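Side-chain contacts in dioxygenase (Pseudomonas brassicacearum, PDB 5V2D), which probably cleaves the central carbon-carbon double bond of lignostilbenes with dioxygen at an iron centre, like the related carotenoid cleavage oxygenases: residues E245-F250 with G313-D318; L275-A280 with M348-D353. All blocks are in the same frame, centred on the assembly; numbering follows the deposited sequence.

Interaction 1: residues E245-F250 with G313-D318; sequences ERYVVF and GKVYVD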
ATOM      1  N   GLU A 245      -5.979 -17.904  10.389  1.00 35.82           N
ATOM      2  CA  GLU A 245      -7.174 -18.322  11.176  1.00 39.11           C
ATOM      3  C   GLU A 245      -6.899 -18.219  12.640  1.00 35.03           C
ATOM      4  O   GLU A 245      -7.728 -17.786  13.378  1.00 35.37           O
ATOM      5  CB  GLU A 245      -7.561 -19.781  10.839  1.00 47.74           C
ATOM      6  CG  GLU A 245      -8.172 -19.830   9.415  1.00 55.35           C
ATOM      7  CD  GLU A 245      -8.240 -21.235   8.806  1.00 62.29           C
ATOM      8  OE1 GLU A 245      -7.164 -21.953   8.623  1.00 55.42           O
ATOM      9  OE2 GLU A 245      -9.411 -21.587   8.514  1.00 66.17           O
ATOM     10  N   ARG A 246      -5.708 -18.593  13.080  1.00 34.89           N
ATOM     11  CA  ARG A 246      -5.387 -18.620  14.489  1.00 35.92           C
ATOM     12  C   ARG A 246      -4.293 -17.693  14.964  1.00 35.09           C
ATOM     13  O   ARG A 246      -4.090 -17.599  16.175  1.00 31.30           O
ATOM     14  CB  ARG A 246      -5.041 -20.074  14.892  1.00 40.22           C
ATOM     15  CG  ARG A 246      -6.299 -20.987  14.915  1.00 43.73           C
ATOM     16  CD  ARG A 246      -5.899 -22.430  14.732  1.00 46.87           C
ATOM     17  NE  ARG A 246      -5.465 -22.724  13.349  1.00 52.86           N
ATOM     18  CZ  ARG A 246      -6.232 -23.124  12.334  1.00 55.70           C
ATOM     19  NH1 ARG A 246      -7.538 -23.287  12.463  1.00 67.16           N
ATOM     20  NH2 ARG A 246      -5.680 -23.336  11.125  1.00 54.75           N
ATOM     21  N   TYR A 247      -3.552 -17.037  14.055  1.00 31.39           N
ATOM     22  CA  TYR A 247      -2.401 -16.235  14.470  1.00 30.93           C
ATOM     23  C   TYR A 247      -2.364 -14.893  13.742  1.00 29.69           C
ATOM     24  O   TYR A 247      -2.990 -14.703  12.704  1.00 29.21           O
ATOM     25  CB  TYR A 247      -1.085 -16.950  14.192  1.00 32.68           C
ATOM     26  CG  TYR A 247      -0.944 -18.162  15.040  1.00 34.81           C
ATOM     27  CD1 TYR A 247      -0.531 -18.077  16.363  1.00 35.64           C
ATOM     28  CD2 TYR A 247      -1.317 -19.405  14.535  1.00 34.88           C
ATOM     29  CE1 TYR A 247      -0.504 -19.183  17.159  1.00 38.11           C
ATOM     30  CE2 TYR A 247      -1.287 -20.551  15.338  1.00 40.80           C
ATOM     31  CZ  TYR A 247      -0.851 -20.426  16.634  1.00 38.36           C
ATOM     32  OH  TYR A 247      -0.788 -21.486  17.440  1.00 40.19           O
ATOM     33  N   VAL A 248      -1.601 -13.976  14.318  1.00 31.43           N
ATOM     34  CA  VAL A 248      -1.261 -12.696  13.718  1.00 30.75           C
ATOM     35  C   VAL A 248       0.268 -12.610  13.753  1.00 28.77           C
ATOM     36  O   VAL A 248       0.874 -13.018  14.715  1.00 29.31           O
ATOM     37  CB  VAL A 248      -1.903 -11.608  14.561  1.00 34.45           C
ATOM     38  CG1 VAL A 248      -1.440 -10.243  14.148  1.00 38.60           C
ATOM     39  CG2 VAL A 248      -3.402 -11.688  14.385  1.00 37.49           C
ATOM     40  N   VAL A 249       0.889 -12.069  12.700  1.00 29.02           N
ATOM     41  CA  VAL A 249       2.324 -11.890  12.604  1.00 29.14           C
ATOM     42  C   VAL A 249       2.624 -10.429  12.260  1.00 30.57           C
ATOM     43  O   VAL A 249       2.070  -9.890  11.280  1.00 26.53           O
ATOM     44  CB  VAL A 249       2.921 -12.776  11.510  1.00 30.13           C
ATOM     45  CG1 VAL A 249       4.436 -12.596  11.436  1.00 31.89           C
ATOM     46  CG2 VAL A 249       2.555 -14.229  11.779  1.00 30.16           C
ATOM     47  N   PHE A 250       3.477  -9.801  13.064  1.00 30.93           N
ATOM     48  CA  PHE A 250       3.934  -8.409  12.861  1.00 30.32           C
ATOM     49  C   PHE A 250       5.398  -8.470  12.356  1.00 29.28           C
ATOM     50  O   PHE A 250       6.292  -8.830  13.101  1.00 28.45           O
ATOM     51  CB  PHE A 250       3.983  -7.686  14.167  1.00 32.26           C
ATOM     52  CG  PHE A 250       2.648  -7.406  14.778  1.00 31.43           C
ATOM     53  CD1 PHE A 250       1.882  -8.432  15.311  1.00 33.16           C
ATOM     54  CD2 PHE A 250       2.272  -6.079  15.040  1.00 34.89           C
ATOM     55  CE1 PHE A 250       0.638  -8.183  15.905  1.00 32.39           C
ATOM     56  CE2 PHE A 250       1.028  -5.770  15.687  1.00 32.93           C
ATOM     57  CZ  PHE A 250       0.217  -6.842  16.117  1.00 35.27           C
ATOM     58  N   GLY A 313       1.613 -26.729  14.111  1.00 50.19           N
ATOM     59  CA  GLY A 313       2.346 -25.712  14.904  1.00 50.56           C
ATOM     60  C   GLY A 313       2.783 -24.441  14.153  1.00 43.19           C
ATOM     61  O   GLY A 313       3.581 -23.678  14.743  1.00 42.47           O
ATOM     62  N   LYS A 314       2.458 -24.330  12.851  1.00 42.30           N
ATOM     63  CA  LYS A 314       3.321 -23.547  11.989  1.00 43.70           C
ATOM     64  C   LYS A 314       2.532 -22.475  11.291  1.00 41.59           C
ATOM     65  O   LYS A 314       1.464 -22.728  10.733  1.00 34.49           O
ATOM     66  CB  LYS A 314       3.956 -24.442  10.951  1.00 48.84           C
ATOM     67  CG  LYS A 314       4.891 -25.485  11.572  1.00 56.59           C
ATOM     68  CD  LYS A 314       5.060 -26.663  10.649  1.00 62.13           C
ATOM     69  CE  LYS A 314       5.084 -27.898  11.562  1.00 68.39           C
ATOM     70  NZ  LYS A 314       6.358 -28.551  11.294  1.00 77.14           N
ATOM     71  N   VAL A 315       3.107 -21.296  11.269  1.00 37.92           N
ATOM     72  CA  VAL A 315       2.547 -20.164  10.565  1.00 35.38           C
ATOM     73  C   VAL A 315       3.390 -19.879   9.308  1.00 33.93           C
ATOM     74  O   VAL A 315       4.616 -19.755   9.396  1.00 35.21           O
ATOM     75  CB  VAL A 315       2.575 -18.946  11.503  1.00 35.60           C
ATOM     76  CG1 VAL A 315       1.894 -17.784  10.793  1.00 34.67           C
ATOM     77  CG2 VAL A 315       1.790 -19.262  12.740  1.00 33.57           C
ATOM     78  N   TYR A 316       2.743 -19.762   8.158  1.00 33.86           N
ATOM     79  CA  TYR A 316       3.412 -19.488   6.927  1.00 32.44           C
ATOM     80  C   TYR A 316       3.025 -18.086   6.426  1.00 31.01           C
ATOM     81  O   TYR A 316       1.832 -17.776   6.324  1.00 30.27           O
ATOM     82  CB  TYR A 316       3.023 -20.560   5.883  1.00 33.77           C
ATOM     83  CG  TYR A 316       3.296 -21.970   6.330  1.00 36.96           C
ATOM     84  CD1 TYR A 316       2.297 -22.731   6.917  1.00 40.14           C
ATOM     85  CD2 TYR A 316       4.553 -22.565   6.152  1.00 38.97           C
ATOM     86  CE1 TYR A 316       2.538 -24.027   7.323  1.00 41.76           C
ATOM     87  CE2 TYR A 316       4.800 -23.883   6.545  1.00 40.48           C
ATOM     88  CZ  TYR A 316       3.801 -24.591   7.122  1.00 41.73           C
ATOM     89  OH  TYR A 316       4.002 -25.888   7.571  1.00 42.64           O
ATOM     90  N   VAL A 317       4.013 -17.292   6.029  1.00 29.83           N
ATOM     91  CA  VAL A 317       3.760 -15.950   5.499  1.00 29.16           C
ATOM     92  C   VAL A 317       4.509 -15.772   4.193  1.00 28.92           C
ATOM     93  O   VAL A 317       5.735 -15.904   4.158  1.00 27.95           O
ATOM     94  CB  VAL A 317       4.237 -14.889   6.492  1.00 31.09           C
ATOM     95  CG1 VAL A 317       3.896 -13.505   5.999  1.00 32.45           C
ATOM     96  CG2 VAL A 317       3.502 -15.072   7.827  1.00 34.25           C
ATOM     97  N   ASP A 318       3.808 -15.404   3.147  1.00 27.97           N
ATOM     98  CA  ASP A 318       4.370 -15.147   1.821  1.00 26.44           C
ATOM     99  C   ASP A 318       4.463 -13.663   1.535  1.00 27.41           C
ATOM    100  O   ASP A 318       3.479 -12.921   1.720  1.00 26.38           O
ATOM    101  CB  ASP A 318       3.542 -15.845   0.742  1.00 27.53           C
ATOM    102  CG  ASP A 318       3.495 -17.385   0.925  1.00 31.51           C
ATOM    103  OD1 ASP A 318       2.526 -18.079   0.428  1.00 31.39           O
ATOM    104  OD2 ASP A 318       4.424 -17.900   1.578  1.00 31.44           O
TER

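Interaction 2: residues L275-A280 with M348-D353; sequences LPQLFA and MRWTFD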
ATOM      1  N   LEU A 275      20.692  -5.193  12.050  1.00 47.12           N
ATOM      2  CA  LEU A 275      19.553  -5.502  12.929  1.00 43.89           C
ATOM      3  C   LEU A 275      18.746  -6.600  12.240  1.00 41.60           C
ATOM      4  O   LEU A 275      18.291  -6.414  11.121  1.00 38.75           O
ATOM      5  CB  LEU A 275      18.618  -4.332  13.017  1.00 43.33           C
ATOM      6  CG  LEU A 275      18.150  -3.715  14.290  1.00 45.22           C
ATOM      7  CD1 LEU A 275      16.824  -3.012  13.987  1.00 43.58           C
ATOM      8  CD2 LEU A 275      18.096  -4.613  15.499  1.00 42.35           C
ATOM      9  N   PRO A 276      18.570  -7.724  12.895  1.00 43.34           N
ATOM     10  CA  PRO A 276      17.746  -8.775  12.281  1.00 40.88           C
ATOM     11  C   PRO A 276      16.295  -8.297  11.962  1.00 36.49           C
ATOM     12  O   PRO A 276      15.693  -7.532  12.704  1.00 35.62           O
ATOM     13  CB  PRO A 276      17.756  -9.870  13.333  1.00 40.79           C
ATOM     14  CG  PRO A 276      19.000  -9.657  14.159  1.00 42.79           C
ATOM     15  CD  PRO A 276      19.213  -8.167  14.163  1.00 45.81           C
ATOM     16  N   GLN A 277      15.795  -8.750  10.833  1.00 33.23           N
ATOM     17  CA  GLN A 277      14.358  -8.746  10.576  1.00 33.53           C
ATOM     18  C   GLN A 277      13.748  -9.440  11.778  1.00 34.70           C
ATOM     19  O   GLN A 277      14.252 -10.471  12.234  1.00 36.83           O
ATOM     20  CB  GLN A 277      14.063  -9.469   9.264  1.00 34.68           C
ATOM     21  CG  GLN A 277      14.436  -8.659   8.031  1.00 34.45           C
ATOM     22  CD  GLN A 277      14.317  -9.479   6.777  1.00 38.13           C
ATOM     23  OE1 GLN A 277      13.287  -9.475   6.126  1.00 37.78           O
ATOM     24  NE2 GLN A 277      15.330 -10.247   6.473  1.00 39.31           N
ATOM     25  N   LEU A 278      12.717  -8.867  12.345  1.00 33.80           N
ATOM     26  CA  LEU A 278      12.097  -9.454  13.540  1.00 35.52           C
ATOM     27  C   LEU A 278      10.596  -9.697  13.235  1.00 35.22           C
ATOM     28  O   LEU A 278       9.973  -8.936  12.496  1.00 34.93           O
ATOM     29  CB  LEU A 278      12.317  -8.477  14.646  1.00 38.16           C
ATOM     30  CG  LEU A 278      12.268  -8.881  16.062  1.00 44.56           C
ATOM     31  CD1 LEU A 278      13.183 -10.038  16.421  1.00 46.40           C
ATOM     32  CD2 LEU A 278      12.571  -7.687  16.965  1.00 45.91           C
ATOM     33  N   PHE A 279      10.026 -10.754  13.807  1.00 32.90           N
ATOM     34  CA  PHE A 279       8.610 -11.076  13.652  1.00 30.81           C
ATOM     35  C   PHE A 279       8.015 -11.407  15.013  1.00 32.19           C
ATOM     36  O   PHE A 279       8.566 -12.294  15.730  1.00 31.10           O
ATOM     37  CB  PHE A 279       8.459 -12.289  12.745  1.00 30.55           C
ATOM     38  CG  PHE A 279       9.052 -12.090  11.376  1.00 31.83           C
ATOM     39  CD1 PHE A 279      10.407 -12.332  11.129  1.00 31.40           C
ATOM     40  CD2 PHE A 279       8.255 -11.616  10.338  1.00 31.83           C
ATOM     41  CE1 PHE A 279      10.954 -12.165   9.898  1.00 30.08           C
ATOM     42  CE2 PHE A 279       8.784 -11.456   9.073  1.00 31.49           C
ATOM     43  CZ  PHE A 279      10.117 -11.741   8.832  1.00 30.16           C
ATOM     44  N   ALA A 280       6.920 -10.749  15.371  1.00 29.81           N
ATOM     45  CA  ALA A 280       6.124 -11.141  16.523  1.00 29.08           C
ATOM     46  C   ALA A 280       4.951 -11.996  16.061  1.00 30.13           C
ATOM     47  O   ALA A 280       4.230 -11.625  15.157  1.00 28.54           O
ATOM     48  CB  ALA A 280       5.605  -9.917  17.221  1.00 29.92           C
ATOM     49  N   MET A 348       9.058 -14.698  -1.211  1.00 29.79           N
ATOM     50  CA  MET A 348       9.505 -15.709  -0.260  1.00 31.77           C
ATOM     51  C   MET A 348       8.431 -16.189   0.671  1.00 31.50           C
ATOM     52  O   MET A 348       7.422 -15.507   0.909  1.00 29.83           O
ATOM     53  CB  MET A 348      10.641 -15.129   0.586  1.00 34.87           C
ATOM     54  CG  MET A 348      11.683 -14.491  -0.261  1.00 39.25           C
ATOM     55  SD  MET A 348      13.397 -14.684   0.099  1.00 49.05           S
ATOM     56  CE  MET A 348      13.504 -16.330  -0.321  1.00 43.13           C
ATOM     57  N   ARG A 349       8.647 -17.387   1.220  1.00 30.84           N
ATOM     58  CA  ARG A 349       7.782 -17.945   2.236  1.00 30.74           C
ATOM     59  C   ARG A 349       8.596 -18.007   3.515  1.00 30.47           C
ATOM     60  O   ARG A 349       9.666 -18.634   3.545  1.00 32.02           O
ATOM     61  CB  ARG A 349       7.299 -19.325   1.903  1.00 33.74           C
ATOM     62  CG  ARG A 349       6.503 -19.991   3.037  1.00 33.65           C
ATOM     63  CD  ARG A 349       5.675 -21.190   2.545  1.00 37.00           C
ATOM     64  NE  ARG A 349       4.547 -20.688   1.752  1.00 38.97           N
ATOM     65  CZ  ARG A 349       3.637 -21.417   1.140  1.00 40.99           C
ATOM     66  NH1 ARG A 349       3.667 -22.764   1.308  1.00 38.59           N
ATOM     67  NH2 ARG A 349       2.654 -20.809   0.473  1.00 36.28           N
ATOM     68  N   TRP A 350       8.067 -17.408   4.568  1.00 27.91           N
ATOM     69  CA  TRP A 350       8.598 -17.594   5.923  1.00 28.71           C
ATOM     70  C   TRP A 350       7.762 -18.662   6.634  1.00 30.76           C
ATOM     71  O   TRP A 350       6.534 -18.698   6.500  1.00 29.65           O
ATOM     72  CB  TRP A 350       8.443 -16.312   6.711  1.00 29.28           C
ATOM     73  CG  TRP A 350       9.147 -15.151   6.171  1.00 30.24           C
ATOM     74  CD1 TRP A 350       8.623 -14.218   5.373  1.00 29.88           C
ATOM     75  CD2 TRP A 350      10.451 -14.701   6.527  1.00 29.30           C
ATOM     76  NE1 TRP A 350       9.552 -13.227   5.130  1.00 31.34           N
ATOM     77  CE2 TRP A 350      10.668 -13.484   5.862  1.00 29.40           C
ATOM     78  CE3 TRP A 350      11.477 -15.219   7.329  1.00 33.48           C
ATOM     79  CZ2 TRP A 350      11.859 -12.794   5.925  1.00 30.48           C
ATOM     80  CZ3 TRP A 350      12.688 -14.517   7.377  1.00 31.74           C
ATOM     81  CH2 TRP A 350      12.859 -13.332   6.708  1.00 31.67           C
ATOM     82  N   THR A 351       8.416 -19.505   7.442  1.00 31.46           N
ATOM     83  CA  THR A 351       7.765 -20.540   8.206  1.00 31.69           C
ATOM     84  C   THR A 351       8.161 -20.323   9.695  1.00 34.48           C
ATOM     85  O   THR A 351       9.385 -20.275  10.018  1.00 35.80           O
ATOM     86  CB  THR A 351       8.308 -21.890   7.745  1.00 35.31           C
ATOM     87  OG1 THR A 351       7.946 -22.081   6.355  1.00 38.07           O
ATOM     88  CG2 THR A 351       7.661 -23.044   8.576  1.00 36.72           C
ATOM     89  N   PHE A 352       7.180 -20.062  10.546  1.00 31.39           N
ATOM     90  CA  PHE A 352       7.402 -19.779  11.962  1.00 34.19           C
ATOM     91  C   PHE A 352       6.815 -21.015  12.698  1.00 36.09           C
ATOM     92  O   PHE A 352       5.605 -21.184  12.787  1.00 36.22           O
ATOM     93  CB  PHE A 352       6.704 -18.491  12.419  1.00 31.98           C
ATOM     94  CG  PHE A 352       7.128 -17.285  11.645  1.00 30.65           C
ATOM     95  CD1 PHE A 352       6.337 -16.812  10.602  1.00 31.82           C
ATOM     96  CD2 PHE A 352       8.356 -16.717  11.819  1.00 31.11           C
ATOM     97  CE1 PHE A 352       6.702 -15.689   9.894  1.00 32.67           C
ATOM     98  CE2 PHE A 352       8.742 -15.610  11.095  1.00 33.63           C
ATOM     99  CZ  PHE A 352       7.911 -15.097  10.108  1.00 29.80           C
ATOM    100  N   ASP A 353       7.717 -21.858  13.174  1.00 36.06           N
ATOM    101  CA  ASP A 353       7.348 -23.109  13.829  1.00 37.07           C
ATOM    102  C   ASP A 353       7.296 -22.825  15.298  1.00 37.46           C
ATOM    103  O   ASP A 353       8.386 -22.648  15.942  1.00 35.93           O
ATOM    104  CB  ASP A 353       8.358 -24.203  13.523  1.00 39.13           C
ATOM    105  CG  ASP A 353       7.929 -25.591  14.101  1.00 41.88           C
ATOM    106  OD1 ASP A 353       6.952 -25.688  14.914  1.00 37.76           O
ATOM    107  OD2 ASP A 353       8.487 -26.582  13.582  1.00 46.25           O
TER

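Interaction 1: residues E245-F250 with G313-D318
Y247 and V249 face V315 and V317 across two strands that belong to different sheets; the short strand axes come within 8.9 Å and run 49° apart. No hydrogen bond crosses the gap; the close contacts are all between apolar side chains.

V315 is the middle of it. With CG1 anti to the backbone N (chi1 -176°), its two methyls part and each serves a different neighbour. CG2 goes to Y247, lying 3.6 Å from Y247 CD2. It also touches Y247 CG, at 3.7 Å. The methyl meets the base of the ring obliquely. CG1 of V315 passes V249 CG2 at 3.7 Å, the two valines running past each other in opposite directions. The same V249 CG2 meets V317 CG2 more loosely, tip to tip at 4.2 Å. One methyl of V249 thus lies against both valines.

V281 lies against Y247 and V249, and F352 against V249 and V317. The side chain of V317 is about 14 Å from the bound Fe (III) ion, so the contact lies away from its ligands H188, H239, H304 and H495. Apolar packing between neighbouring four-stranded antiparallel sheets is what joins adjacent blades of a beta-propeller, the fold of this family.

Interaction 2: residues L275-A280 with M348-D353
F279 packs against both W350 and F352, and the three rings form a buried aromatic cluster. The two strands run 53° apart, with axes 10.3 Å from each other at the closest. Their backbones do not bond here.

F279 CB starts the contact, 3.7 Å from F352 CE2. CG is anti to the carbonyl carbon, beside the backbone N (chi1 -59°), which sends the ring across to the other strand. It sits 3.5 Å from F352 CZ. CD1 and CD2 meet the same end of F352, which overhangs one face of the F279 ring toward its rim. These two rings meet obliquely. CE2 still meets F352 CZ, while CE1 reaches W350 CZ3 and CH2. The tip, CZ, is 3.5 Å from W350 CE2 and stands over the middle of one indole face. This is an edge-to-face pair, with F279 giving the edge and centroids 4.6 Å apart.

Q277 comes to the rim of the same indole. Its OE1 is 3.6 Å from W350 CZ2 and has no polar partner in the model. The amide stands steeply to the ring, 79° between planes, and NE2 donates a hydrogen bond to P297 O in strand 292-298. With an alanine in place of F279, a gap is likely to open beside both rings, leaving the indole face without the ring edge over it and the end of F352 without the face it rests on.

F279 also touches V249 and P251 of strand 247-252. F294 of strand 292-298 pairs edge-to-face with F352. W350 packs on M319 and V321 of strand 314-322, and on P297.

How the interactions relate
From the N terminus the segments come in the order 245-250, 275-280, 313-318, 348-353. Interaction 1 closes a loop of 62 residues and interaction 2 one of 67. The second loop opens before the first closes, so the two cross rather than nest. Strands 247-252 and 276-283 are neighbours in one antiparallel sheet. Strands 314-322 and 345-353 are neighbours in the next. Both contacts therefore join the same two sheets, with centres about 10 Å apart. Within the second sheet they are linked directly: V317 O probably accepts a hydrogen bond from W350 N, and D318 forms a salt bridge with R349.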